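PDB 1O70: fasciclin I from Drosophila melanogaster, which serves as a neural cell adhesion molecule, represented here by its third and fourth FAS1 domains. Local coordinates for residues V123-G128 with N132-Q137; I99-T104 with N108-F113; Q137-Q142 with Y146-D151; G163-E166 with M170-D173. All coordinates share one frame; numbering follows the deposited sequence.

How the interactions relate
The four contacts follow one another along the chain, each closing a short loop, and none nests in or crosses another. Interaction 2 (99-113) comes first, pairing 102-103, one of the sheet's two edge strands, with 110-116; interaction 1 (123-137) adds the next hairpin, and interaction 3 (137-151) continues from it, the two sharing Gln137 at the corner of strand 131-141. These three hairpins build one run of neighbouring strands in the sheet of the third FAS1 domain. Interaction 4 (163-173) lies in the fourth domain, joining its first helical segments. It meets interaction 1 through a long, weak ion pair of Lys164 with Glu127, and interaction 2 where Tyr112 OH packs on Met170 SD, both across the domain interface.

Interaction 1 (V123-G128 with N132-Q137); sequences VITVEG and NATVIQ. With NAG (2-acetamido-2-deoxy-beta-D-glucopyranose), chain B.
Ile124 to Glu127 pair with Asn132 to Val135 as the arms of an antiparallel beta hairpin in the sheet of the third FAS1 domain, and one face of the hairpin carries an N-linked glycan. The strand directions differ by 149°. Three backbone bonds fix the register: Val126 and Ala133 bond in both directions, with Val126 N to Ala133 O at 2.8 Å, and Val135 N donates almost straight to Ile124 O (2.8 Å, N-H...O 176°). On one face CG1 of Val126 meets the methyl CB of Ala133 at 3.9 Å. Further along, CG2 of Ile124 rests on CG2 of Val135 at 3.6 Å.

The face holding Thr125, Glu127, Asn132 and Thr134 is polar. Asn132 ND2 is covalently joined to C1 of the sugar, whose acetamido N2 donates to Thr125 OG1 (2.8 Å). A chi1 of 56° presents that hydroxyl to the sugar, while CG2 of Thr125 turns to Thr134 OG1 at 3.5 Å. The chain of Glu127 bends at chi2 and crosses Asn132 at about a right angle, with its OE2 3.4 Å from Asn132 CB. One water bridges Glu127 OE2, Asn132 ND2 and the sugar O7; Glu127 OE1 is salt-bridged to Arg290 of the fourth domain. A valine in place of Thr125 would probably leave the sugar N-H without its acceptor and the acetamido group freer to turn. Held by a covalent link, a direct bond and a shared water, and bonded also to Ser167 O, this first sugar is probably restrained where the two domains meet.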
loop_
_atom_site.group_PDB
_atom_site.type_symbol
_atom_site.label_atom_id
_atom_site.label_comp_id
_atom_site.label_asym_id
_atom_site.label_seq_id
_atom_site.Cartn_x
_atom_site.Cartn_y
_atom_site.Cartn_z
ATOM N N VAL A 123 14.483 -7.096 -13.163
ATOM C CA VAL A 123 13.173 -7.428 -12.642
ATOM C C VAL A 123 12.588 -6.156 -12.069
ATOM O O VAL A 123 13.144 -5.552 -11.144
ATOM C CB VAL A 123 13.234 -8.507 -11.550
ATOM C CG1 VAL A 123 11.899 -8.564 -10.797
ATOM C CG2 VAL A 123 13.506 -9.860 -12.193
ATOM N N ILE A 124 11.472 -5.740 -12.645
ATOM C CA ILE A 124 10.799 -4.532 -12.199
ATOM C C ILE A 124 9.438 -4.866 -11.634
ATOM O O ILE A 124 8.633 -5.545 -12.276
ATOM C CB ILE A 124 10.595 -3.557 -13.355
ATOM C CG1 ILE A 124 11.941 -3.284 -14.029
ATOM C CG2 ILE A 124 9.976 -2.261 -12.843
ATOM C CD1 ILE A 124 11.812 -2.791 -15.461
ATOM N N THR A 125 9.192 -4.406 -10.416
ATOM C CA THR A 125 7.905 -4.622 -9.779
ATOM C C THR A 125 7.351 -3.266 -9.360
ATOM O O THR A 125 8.096 -2.291 -9.219
ATOM C CB THR A 125 8.015 -5.543 -8.532
ATOM O OG1 THR A 125 8.971 -5.008 -7.596
ATOM C CG2 THR A 125 8.414 -6.965 -8.952
ATOM N N VAL A 126 6.036 -3.200 -9.190
ATOM C CA VAL A 126 5.367 -1.970 -8.792
ATOM C C VAL A 126 4.404 -2.274 -7.653
ATOM O O VAL A 126 3.815 -3.361 -7.600
ATOM C CB VAL A 126 4.553 -1.363 -9.964
ATOM C CG1 VAL A 126 3.533 -2.371 -10.484
ATOM C CG2 VAL A 126 3.838 -0.098 -9.502
ATOM N N GLU A 127 4.249 -1.320 -6.740
ATOM C CA GLU A 127 3.344 -1.493 -5.612
ATOM C C GLU A 127 2.302 -0.392 -5.638
ATOM O O GLU A 127 2.634 0.789 -5.614
ATOM C CB GLU A 127 4.095 -1.439 -4.272
ATOM C CG GLU A 127 3.150 -1.370 -3.062
ATOM C CD GLU A 127 2.415 -2.679 -2.804
ATOM O OE1 GLU A 127 1.335 -2.643 -2.181
ATOM O OE2 GLU A 127 2.927 -3.749 -3.207
ATOM N N GLY A 128 1.035 -0.777 -5.693
ATOM C CA GLY A 128 -0.009 0.226 -5.711
ATOM C C GLY A 128 -1.393 -0.288 -5.375
ATOM O O GLY A 128 -1.776 -1.391 -5.772
ATOM N N ASN A 132 0.983 -5.731 -5.588
ATOM C CA ASN A 132 2.377 -5.817 -6.019
ATOM C C ASN A 132 2.362 -6.569 -7.343
ATOM O O ASN A 132 1.965 -7.734 -7.397
ATOM C CB ASN A 132 3.213 -6.598 -5.001
ATOM C CG ASN A 132 4.646 -6.810 -5.464
ATOM O OD1 ASN A 132 4.864 -7.331 -6.559
ATOM N ND2 ASN A 132 5.623 -6.404 -4.649
ATOM N N ALA A 133 2.795 -5.906 -8.403
ATOM C CA ALA A 133 2.809 -6.534 -9.715
ATOM C C ALA A 133 4.181 -6.482 -10.361
ATOM O O ALA A 133 4.995 -5.594 -10.080
ATOM C CB ALA A 133 1.778 -5.868 -10.645
ATOM N N THR A 134 4.429 -7.444 -11.238
ATOM C CA THR A 134 5.688 -7.497 -11.940
ATOM C C THR A 134 5.470 -7.010 -13.354
ATOM O O THR A 134 4.434 -7.268 -13.969
ATOM C CB THR A 134 6.246 -8.927 -11.967
ATOM O OG1 THR A 134 6.544 -9.342 -10.627
ATOM C CG2 THR A 134 7.518 -8.990 -12.800
ATOM N N VAL A 135 6.448 -6.267 -13.847
ATOM C CA VAL A 135 6.403 -5.753 -15.203
ATOM C C VAL A 135 6.891 -6.903 -16.072
ATOM O O VAL A 135 8.050 -7.296 -15.975
ATOM C CB VAL A 135 7.348 -4.562 -15.369
ATOM C CG1 VAL A 135 7.337 -4.096 -16.815
ATOM C CG2 VAL A 135 6.922 -3.427 -14.446
ATOM N N ILE A 136 6.003 -7.460 -16.891
ATOM C CA ILE A 136 6.372 -8.572 -17.753
ATOM C C ILE A 136 6.736 -8.102 -19.151
ATOM O O ILE A 136 6.974 -8.915 -20.035
ATOM C CB ILE A 136 5.233 -9.595 -17.876
ATOM C CG1 ILE A 136 3.999 -8.935 -18.487
ATOM C CG2 ILE A 136 4.895 -10.171 -16.498
ATOM C CD1 ILE A 136 2.863 -9.916 -18.729
ATOM N N GLN A 137 6.771 -6.789 -19.347
ATOM C CA GLN A 137 7.112 -6.200 -20.637
ATOM C C GLN A 137 7.227 -4.709 -20.406
ATOM O O GLN A 137 6.296 -4.073 -19.917
ATOM C CB GLN A 137 6.023 -6.503 -21.665
ATOM C CG GLN A 137 6.103 -5.656 -22.925
ATOM C CD GLN A 137 6.149 -6.488 -24.195
ATOM O OE1 GLN A 137 5.708 -6.037 -25.258
ATOM N NE2 GLN A 137 6.698 -7.702 -24.098
HETATM C C1 NAG B . 6.950 -6.983 -4.783
HETATM C C2 NAG B . 8.043 -6.044 -4.281
HETATM C C3 NAG B . 9.407 -6.684 -4.559
HETATM C C4 NAG B . 9.487 -8.094 -3.943
HETATM C C5 NAG B . 8.274 -8.924 -4.408
HETATM C C6 NAG B . 8.181 -10.299 -3.784
HETATM C C7 NAG B . 7.711 -3.658 -4.294
HETATM C C8 NAG B . 7.684 -2.360 -5.089
HETATM N N2 NAG B . 7.957 -4.775 -4.971
HETATM O O3 NAG B . 10.448 -5.853 -4.075
HETATM O O4 NAG B . 10.696 -8.739 -4.390
HETATM O O5 NAG B . 7.044 -8.238 -4.106
HETATM O O6 NAG B . 8.266 -10.216 -2.368
HETATM O O7 NAG B . 7.506 -3.646 -3.085
HETATM O O HOH W 1 5.256 -5.044 -2.038
#

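Interaction 2 (I99-T104 with N108-F113); sequences IAQVPT and NTFLYF
Gln101 lies across the ring of Phe110, on the side of the short hairpin between 99-104 and 108-113 that is turned to the fourth domain. The two side chains cross at a slant, with the amide and ring planes 41° apart. CB of Gln101 approaches Phe110 CD1 at 3.5 Å, and OE1 stands over one ring face, displaced toward the rim, 3.6 Å from CZ. A chi1 of 64° sets Phe110 CG between its backbone N and carbonyl carbon, which lays the ring beside the extended chain of Gln101. Gln101 NE2 has a weak hydrogen bond to Tyr289 O.

Before the short strand, in the loop, CG2 of Ile99 sits obliquely against Tyr112, 3.7 Å from CD1. On the face of Val102 and Leu111, CG2 of Val102 comes to the edge of the Phe113 ring, 4.1 Å from CE1, while CG2 of Thr104, beyond the paired residues, meets CG of Leu111 nearly at right angles, at 3.7 Å. In the backbone, Val102 and Leu111 form a reciprocal hydrogen-bonded pair, with Leu111 N to Val102 O at 2.8 Å. Where direct pairing gives out, a water accepts from Phe113 N and donates to Ala100 O.

Leu111 and Phe113 pack onto Val126 of strand 123-128, and Val102 and Phe113 reach Ile82 of strand 81-82. Phe110, Tyr112 and Ile99 touch Pro291, Arg290 and Tyr289 of strand 284-295, which places this edge hairpin against the fourth domain.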
loop_
_atom_site.group_PDB
_atom_site.type_symbol
_atom_site.label_atom_id
_atom_site.label_comp_id
_atom_site.label_asym_id
_atom_site.label_seq_id
_atom_site.Cartn_x
_atom_site.Cartn_y
_atom_site.Cartn_z
ATOM N N ILE A 99 13.047 6.223 -2.422
ATOM C CA ILE A 99 11.986 5.616 -3.206
ATOM C C ILE A 99 11.090 6.742 -3.710
ATOM O O ILE A 99 10.569 7.528 -2.916
ATOM C CB ILE A 99 11.140 4.647 -2.350
ATOM C CG1 ILE A 99 12.013 3.481 -1.881
ATOM C CG2 ILE A 99 9.937 4.151 -3.147
ATOM C CD1 ILE A 99 11.351 2.579 -0.851
ATOM N N ALA A 100 10.927 6.834 -5.025
ATOM C CA ALA A 100 10.082 7.871 -5.597
ATOM C C ALA A 100 8.638 7.405 -5.644
ATOM O O ALA A 100 8.312 6.398 -6.271
ATOM C CB ALA A 100 10.553 8.224 -6.991
ATOM N N GLN A 101 7.774 8.130 -4.954
ATOM C CA GLN A 101 6.368 7.793 -4.968
ATOM C C GLN A 101 5.811 8.576 -6.141
ATOM O O GLN A 101 5.856 9.810 -6.163
ATOM C CB GLN A 101 5.716 8.206 -3.665
ATOM C CG GLN A 101 6.368 7.547 -2.480
ATOM C CD GLN A 101 5.648 7.877 -1.209
ATOM O OE1 GLN A 101 5.265 9.032 -0.986
ATOM N NE2 GLN A 101 5.462 6.873 -0.353
ATOM N N VAL A 102 5.310 7.833 -7.119
ATOM C CA VAL A 102 4.780 8.388 -8.349
ATOM C C VAL A 102 3.269 8.588 -8.330
ATOM O O VAL A 102 2.518 7.643 -8.144
ATOM C CB VAL A 102 5.133 7.465 -9.509
ATOM C CG1 VAL A 102 4.794 8.130 -10.816
ATOM C CG2 VAL A 102 6.611 7.111 -9.443
ATOM N N PRO A 103 2.805 9.831 -8.528
ATOM C CA PRO A 103 1.368 10.167 -8.538
ATOM C C PRO A 103 0.655 9.642 -9.787
ATOM O O PRO A 103 1.279 9.480 -10.832
ATOM C CB PRO A 103 1.358 11.700 -8.507
ATOM C CG PRO A 103 2.698 12.063 -7.918
ATOM C CD PRO A 103 3.629 11.052 -8.542
ATOM N N THR A 104 -0.645 9.393 -9.681
ATOM C CA THR A 104 -1.417 8.907 -10.819
ATOM C C THR A 104 -2.647 9.785 -11.056
ATOM O O THR A 104 -2.839 10.794 -10.379
ATOM C CB THR A 104 -1.875 7.455 -10.614
ATOM O OG1 THR A 104 -2.837 7.397 -9.553
ATOM C CG2 THR A 104 -0.685 6.578 -10.271
ATOM N N ASN A 108 -5.708 9.892 -5.143
ATOM C CA ASN A 108 -5.802 9.248 -3.839
ATOM C C ASN A 108 -4.947 7.983 -3.836
ATOM O O ASN A 108 -4.987 7.196 -2.893
ATOM C CB ASN A 108 -7.259 8.893 -3.531
ATOM C CG ASN A 108 -8.029 10.064 -2.956
ATOM O OD1 ASN A 108 -9.262 10.083 -2.970
ATOM N ND2 ASN A 108 -7.302 11.043 -2.428
ATOM N N THR A 109 -4.164 7.802 -4.898
ATOM C CA THR A 109 -3.312 6.628 -5.045
ATOM C C THR A 109 -1.995 6.930 -5.738
ATOM O O THR A 109 -1.982 7.471 -6.842
ATOM C CB THR A 109 -3.988 5.564 -5.908
ATOM O OG1 THR A 109 -5.320 5.345 -5.436
ATOM C CG2 THR A 109 -3.185 4.268 -5.879
ATOM N N PHE A 110 -0.880 6.603 -5.102
ATOM C CA PHE A 110 0.393 6.797 -5.778
ATOM C C PHE A 110 1.046 5.412 -5.862
ATOM O O PHE A 110 0.581 4.464 -5.229
ATOM C CB PHE A 110 1.270 7.823 -5.044
ATOM C CG PHE A 110 1.686 7.412 -3.670
ATOM C CD1 PHE A 110 2.664 6.435 -3.494
ATOM C CD2 PHE A 110 1.124 8.018 -2.546
ATOM C CE1 PHE A 110 3.086 6.060 -2.218
ATOM C CE2 PHE A 110 1.535 7.655 -1.259
ATOM C CZ PHE A 110 2.522 6.671 -1.097
ATOM N N LEU A 111 2.088 5.286 -6.668
ATOM C CA LEU A 111 2.768 4.010 -6.834
ATOM C C LEU A 111 4.250 4.233 -6.626
ATOM O O LEU A 111 4.695 5.359 -6.408
ATOM C CB LEU A 111 2.588 3.489 -8.260
ATOM C CG LEU A 111 1.248 3.694 -8.959
ATOM C CD1 LEU A 111 1.341 3.271 -10.425
ATOM C CD2 LEU A 111 0.186 2.891 -8.217
ATOM N N TYR A 112 5.013 3.155 -6.691
ATOM C CA TYR A 112 6.457 3.253 -6.593
ATOM C C TYR A 112 6.968 1.924 -7.104
ATOM O O TYR A 112 6.236 0.933 -7.093
ATOM C CB TYR A 112 6.925 3.583 -5.161
ATOM C CG TYR A 112 6.642 2.559 -4.108
ATOM C CD1 TYR A 112 7.530 1.500 -3.877
ATOM C CD2 TYR A 112 5.483 2.640 -3.339
ATOM C CE1 TYR A 112 7.271 0.548 -2.910
ATOM C CE2 TYR A 112 5.205 1.702 -2.374
ATOM C CZ TYR A 112 6.104 0.655 -2.159
ATOM O OH TYR A 112 5.860 -0.279 -1.176
ATOM N N PHE A 113 8.200 1.916 -7.595
ATOM C CA PHE A 113 8.767 0.711 -8.168
ATOM C C PHE A 113 9.997 0.210 -7.438
ATOM O O PHE A 113 10.608 0.916 -6.635
ATOM C CB PHE A 113 9.156 0.955 -9.636
ATOM C CG PHE A 113 8.048 1.505 -10.489
ATOM C CD1 PHE A 113 7.646 2.826 -10.361
ATOM C CD2 PHE A 113 7.398 0.697 -11.415
ATOM C CE1 PHE A 113 6.615 3.338 -11.141
ATOM C CE2 PHE A 113 6.364 1.201 -12.199
ATOM C CZ PHE A 113 5.974 2.526 -12.057
HETATM O O HOH W 2 9.511 4.331 -7.237
HETATM O O HOH W 3 -1.800 10.398 -7.486
#

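Interaction 3 (Q137-Q142 with Y146-D151); sequences QADVAQ and YVHIID
Gln142 lays its aliphatic part over Val147, with CG 3.4 Å from Val147 CG2. Its chain then bends at chi2, and NE2 turns back to donate to Ala141 O at 2.6 Å, so the amide is tied to the last residue of the strand before it while the methylenes pack across the hairpin. A glycine at Gln142 would probably uncover Val147 CG2 and leave Ala141 O without this N-H.

Towards the other end, Gln137 and Ile149 run side by side in the same direction, CG of Gln137 lying 3.7 Å from Ile149 CD1. Two residues, Ile136 and Gln137, stand opposite the single Ile149, a classic beta bulge at the corner of strand 131-141. In the middle, Val140 N donates to Val147 O at 3.0 Å; the return bond from Val147 N to Val140 O is bent and weak. Just before this pair, Asp139 takes a left-handed backbone conformation (phi 48°, psi 45°). Ala138 CA and Asp139 OD2 lie at the edge of the His148 ring, OD2 3.6 Å from CE1, with carboxylate and ring planes 58° apart. The polar ends are held from outside: OD2 accepts from Val88 N, and His148 NE2 bonds to Leu86 O.

Strand 145-150 is flanked by 131-141 on one edge and by 48-53 on the other, where Tyr146 and His148 bond through the backbone to Ile50, Val147 packs on Ile50, and His148 on Thr49 and Leu51.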
loop_
_atom_site.group_PDB
_atom_site.type_symbol
_atom_site.label_atom_id
_atom_site.label_comp_id
_atom_site.label_asym_id
_atom_site.label_seq_id
_atom_site.Cartn_x
_atom_site.Cartn_y
_atom_site.Cartn_z
ATOM N N GLN A 137 6.771 -6.789 -19.347
ATOM C CA GLN A 137 7.112 -6.200 -20.637
ATOM C C GLN A 137 7.227 -4.709 -20.406
ATOM O O GLN A 137 6.296 -4.073 -19.917
ATOM C CB GLN A 137 6.023 -6.503 -21.665
ATOM C CG GLN A 137 6.103 -5.656 -22.925
ATOM C CD GLN A 137 6.149 -6.488 -24.195
ATOM O OE1 GLN A 137 5.708 -6.037 -25.258
ATOM N NE2 GLN A 137 6.698 -7.702 -24.098
ATOM N N ALA A 138 8.369 -4.146 -20.769
ATOM C CA ALA A 138 8.586 -2.735 -20.519
ATOM C C ALA A 138 8.959 -1.883 -21.719
ATOM O O ALA A 138 9.111 -2.368 -22.838
ATOM C CB ALA A 138 9.661 -2.585 -19.436
ATOM N N ASP A 139 9.091 -0.588 -21.453
ATOM C CA ASP A 139 9.509 0.380 -22.452
ATOM C C ASP A 139 8.796 0.299 -23.795
ATOM O O ASP A 139 9.437 0.348 -24.839
ATOM C CB ASP A 139 11.023 0.251 -22.665
ATOM C CG ASP A 139 11.822 0.628 -21.428
ATOM O OD1 ASP A 139 13.019 0.249 -21.357
ATOM O OD2 ASP A 139 11.252 1.308 -20.537
ATOM N N VAL A 140 7.480 0.163 -23.782
ATOM C CA VAL A 140 6.744 0.141 -25.037
ATOM C C VAL A 140 6.529 1.627 -25.360
ATOM O O VAL A 140 5.779 2.325 -24.664
ATOM C CB VAL A 140 5.380 -0.604 -24.882
ATOM C CG1 VAL A 140 4.546 -0.465 -26.153
ATOM C CG2 VAL A 140 5.623 -2.084 -24.584
ATOM N N ALA A 141 7.198 2.114 -26.402
ATOM C CA ALA A 141 7.111 3.529 -26.769
ATOM C C ALA A 141 5.717 4.062 -27.042
ATOM O O ALA A 141 4.833 3.345 -27.519
ATOM C CB ALA A 141 8.007 3.817 -27.961
ATOM N N GLN A 142 5.535 5.336 -26.711
ATOM C CA GLN A 142 4.273 6.043 -26.926
ATOM C C GLN A 142 4.597 7.488 -27.285
ATOM O O GLN A 142 5.723 7.948 -27.115
ATOM C CB GLN A 142 3.383 6.001 -25.673
ATOM C CG GLN A 142 2.915 4.603 -25.284
ATOM C CD GLN A 142 1.841 4.054 -26.222
ATOM O OE1 GLN A 142 0.669 4.424 -26.125
ATOM N NE2 GLN A 142 2.243 3.174 -27.139
ATOM N N TYR A 146 5.356 6.151 -22.154
ATOM C CA TYR A 146 5.573 4.732 -22.324
ATOM C C TYR A 146 4.408 3.892 -21.823
ATOM O O TYR A 146 3.430 4.401 -21.276
ATOM C CB TYR A 146 6.850 4.290 -21.598
ATOM C CG TYR A 146 8.112 5.006 -22.052
ATOM C CD1 TYR A 146 8.448 6.259 -21.540
ATOM C CD2 TYR A 146 8.963 4.433 -23.002
ATOM C CE1 TYR A 146 9.595 6.927 -21.960
ATOM C CE2 TYR A 146 10.119 5.092 -23.434
ATOM C CZ TYR A 146 10.429 6.339 -22.910
ATOM O OH TYR A 146 11.556 7.012 -23.330
ATOM N N VAL A 147 4.530 2.589 -22.038
ATOM C CA VAL A 147 3.542 1.629 -21.601
ATOM C C VAL A 147 4.304 0.403 -21.139
ATOM O O VAL A 147 5.281 -0.002 -21.769
ATOM C CB VAL A 147 2.607 1.234 -22.743
ATOM C CG1 VAL A 147 1.855 -0.039 -22.374
ATOM C CG2 VAL A 147 1.630 2.357 -23.025
ATOM N N HIS A 148 3.857 -0.180 -20.037
ATOM C CA HIS A 148 4.483 -1.376 -19.487
ATOM C C HIS A 148 3.361 -2.344 -19.137
ATOM O O HIS A 148 2.296 -1.926 -18.667
ATOM C CB HIS A 148 5.231 -1.044 -18.203
ATOM C CG HIS A 148 6.210 0.084 -18.333
ATOM N ND1 HIS A 148 7.425 -0.056 -18.970
ATOM C CD2 HIS A 148 6.175 1.355 -17.868
ATOM C CE1 HIS A 148 8.100 1.078 -18.886
ATOM N NE2 HIS A 148 7.362 1.951 -18.221
ATOM N N ILE A 149 3.593 -3.635 -19.336
ATOM C CA ILE A 149 2.579 -4.628 -19.006
ATOM C C ILE A 149 2.876 -5.286 -17.655
ATOM O O ILE A 149 3.989 -5.755 -17.414
ATOM C CB ILE A 149 2.469 -5.720 -20.116
ATOM C CG1 ILE A 149 1.904 -5.108 -21.399
ATOM C CG2 ILE A 149 1.479 -6.807 -19.703
ATOM C CD1 ILE A 149 2.807 -4.150 -22.093
ATOM N N ILE A 150 1.883 -5.296 -16.769
ATOM C CA ILE A 150 2.045 -5.904 -15.455
ATOM C C ILE A 150 1.149 -7.126 -15.332
ATOM O O ILE A 150 0.133 -7.231 -16.020
ATOM C CB ILE A 150 1.740 -4.904 -14.315
ATOM C CG1 ILE A 150 0.298 -4.389 -14.418
ATOM C CG2 ILE A 150 2.732 -3.750 -14.368
ATOM C CD1 ILE A 150 -0.052 -3.356 -13.343
ATOM N N ASP A 151 1.534 -8.047 -14.452
ATOM C CA ASP A 151 0.796 -9.287 -14.285
ATOM C C ASP A 151 -0.350 -9.278 -13.292
ATOM O O ASP A 151 -0.956 -10.318 -13.044
ATOM C CB ASP A 151 1.760 -10.420 -13.934
ATOM C CG ASP A 151 2.558 -10.142 -12.679
ATOM O OD1 ASP A 151 2.295 -9.127 -11.988
ATOM O OD2 ASP A 151 3.453 -10.960 -12.389
#

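Interaction 4 (G163-E166 with M170-D173); sequences GKLE and MMSD
Leu165, in helix 161-167, and Met171, in the 3-10 turn that leads into helix 172-177, bring their CA atoms to 5.8 Å, and no hydrogen bond links the two segments. The contact therefore rests on side chains. CD2 of Leu165 touches Met171 SD at 3.8 Å and also approaches Met171 CB, at 4.0 Å, so a single methyl branch spans the near half of the methionine. The two chains cross at about a right angle. With chi1 at -62° and the rest of its chain extended, Met171 reaches straight past this methyl, and its CE ends 4.2 Å from Lys164 CD, against the aliphatic part of the lysine. Lys164 carries its charged end onward to Gly130 O in the third domain.

Beneath the pair lies the sheet of the fourth domain: Leu165 meets Tyr196 and Val198 of strand 193-199, and Met171 packs on Val198 and on Ile300 and Val302 of strand 298-303. Two consecutive helical segments thus share one apolar patch, an arrangement of helix-on-sheet packing in which helix 161-167 and the 3-10 turn before helix 172-177 seat a buried leucine and methionine on the neighbouring strands 193-199 and 298-303.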
loop_
_atom_site.group_PDB
_atom_site.type_symbol
_atom_site.label_atom_id
_atom_site.label_comp_id
_atom_site.label_asym_id
_atom_site.label_seq_id
_atom_site.Cartn_x
_atom_site.Cartn_y
_atom_site.Cartn_z
ATOM N N GLY A 163 -1.050 -12.033 4.025
ATOM C CA GLY A 163 -0.419 -12.327 2.753
ATOM C C GLY A 163 0.481 -11.194 2.326
ATOM O O GLY A 163 1.561 -11.413 1.767
ATOM N N LYS A 164 0.026 -9.977 2.607
ATOM C CA LYS A 164 0.749 -8.764 2.273
ATOM C C LYS A 164 1.992 -8.649 3.139
ATOM O O LYS A 164 3.089 -8.405 2.636
ATOM C CB LYS A 164 -0.144 -7.550 2.513
ATOM C CG LYS A 164 -0.141 -6.524 1.396
ATOM C CD LYS A 164 1.240 -6.001 1.090
ATOM C CE LYS A 164 1.239 -5.153 -0.169
ATOM N NZ LYS A 164 0.905 -5.951 -1.369
ATOM N N LEU A 165 1.813 -8.824 4.445
ATOM C CA LEU A 165 2.925 -8.736 5.391
ATOM C C LEU A 165 4.096 -9.644 5.072
ATOM O O LEU A 165 5.240 -9.288 5.340
ATOM C CB LEU A 165 2.460 -9.046 6.811
ATOM C CG LEU A 165 1.688 -7.994 7.606
ATOM C CD1 LEU A 165 1.160 -8.668 8.859
ATOM C CD2 LEU A 165 2.591 -6.807 7.951
ATOM N N GLU A 166 3.837 -10.818 4.519
ATOM C CA GLU A 166 4.950 -11.707 4.211
ATOM C C GLU A 166 5.553 -11.441 2.845
ATOM O O GLU A 166 6.703 -11.786 2.608
ATOM C CB GLU A 166 4.518 -13.166 4.338
ATOM C CG GLU A 166 3.137 -13.430 3.826
ATOM C CD GLU A 166 2.699 -14.863 4.078
ATOM O OE1 GLU A 166 2.948 -15.376 5.195
ATOM O OE2 GLU A 166 2.091 -15.466 3.164
ATOM N N MET A 170 9.075 -4.064 2.746
ATOM C CA MET A 170 9.001 -2.884 3.594
ATOM C C MET A 170 8.415 -3.182 4.973
ATOM O O MET A 170 8.660 -2.450 5.936
ATOM C CB MET A 170 8.167 -1.814 2.903
ATOM C CG MET A 170 8.477 -0.442 3.424
ATOM S SD MET A 170 7.778 0.853 2.414
ATOM C CE MET A 170 6.274 1.035 3.276
ATOM N N MET A 171 7.661 -4.275 5.042
ATOM C CA MET A 171 6.997 -4.715 6.256
ATOM C C MET A 171 7.720 -5.863 6.942
ATOM O O MET A 171 7.252 -6.347 7.968
ATOM C CB MET A 171 5.557 -5.142 5.920
ATOM C CG MET A 171 4.677 -4.007 5.345
ATOM S SD MET A 171 3.011 -4.547 4.893
ATOM C CE MET A 171 2.359 -3.141 4.005
ATOM N N SER A 172 8.868 -6.265 6.404
ATOM C CA SER A 172 9.634 -7.393 6.937
ATOM C C SER A 172 9.845 -7.430 8.457
ATOM O O SER A 172 9.709 -8.498 9.068
ATOM C CB SER A 172 10.993 -7.492 6.231
ATOM O OG SER A 172 12.007 -6.774 6.926
ATOM N N ASP A 173 10.163 -6.289 9.068
ATOM C CA ASP A 173 10.372 -6.258 10.514
ATOM C C ASP A 173 9.073 -6.504 11.271
ATOM O O ASP A 173 8.993 -7.384 12.134
ATOM C CB ASP A 173 10.978 -4.918 10.949
ATOM C CG ASP A 173 12.465 -4.834 10.672
ATOM O OD1 ASP A 173 13.059 -5.854 10.306
ATOM O OD2 ASP A 173 13.055 -3.751 10.819
#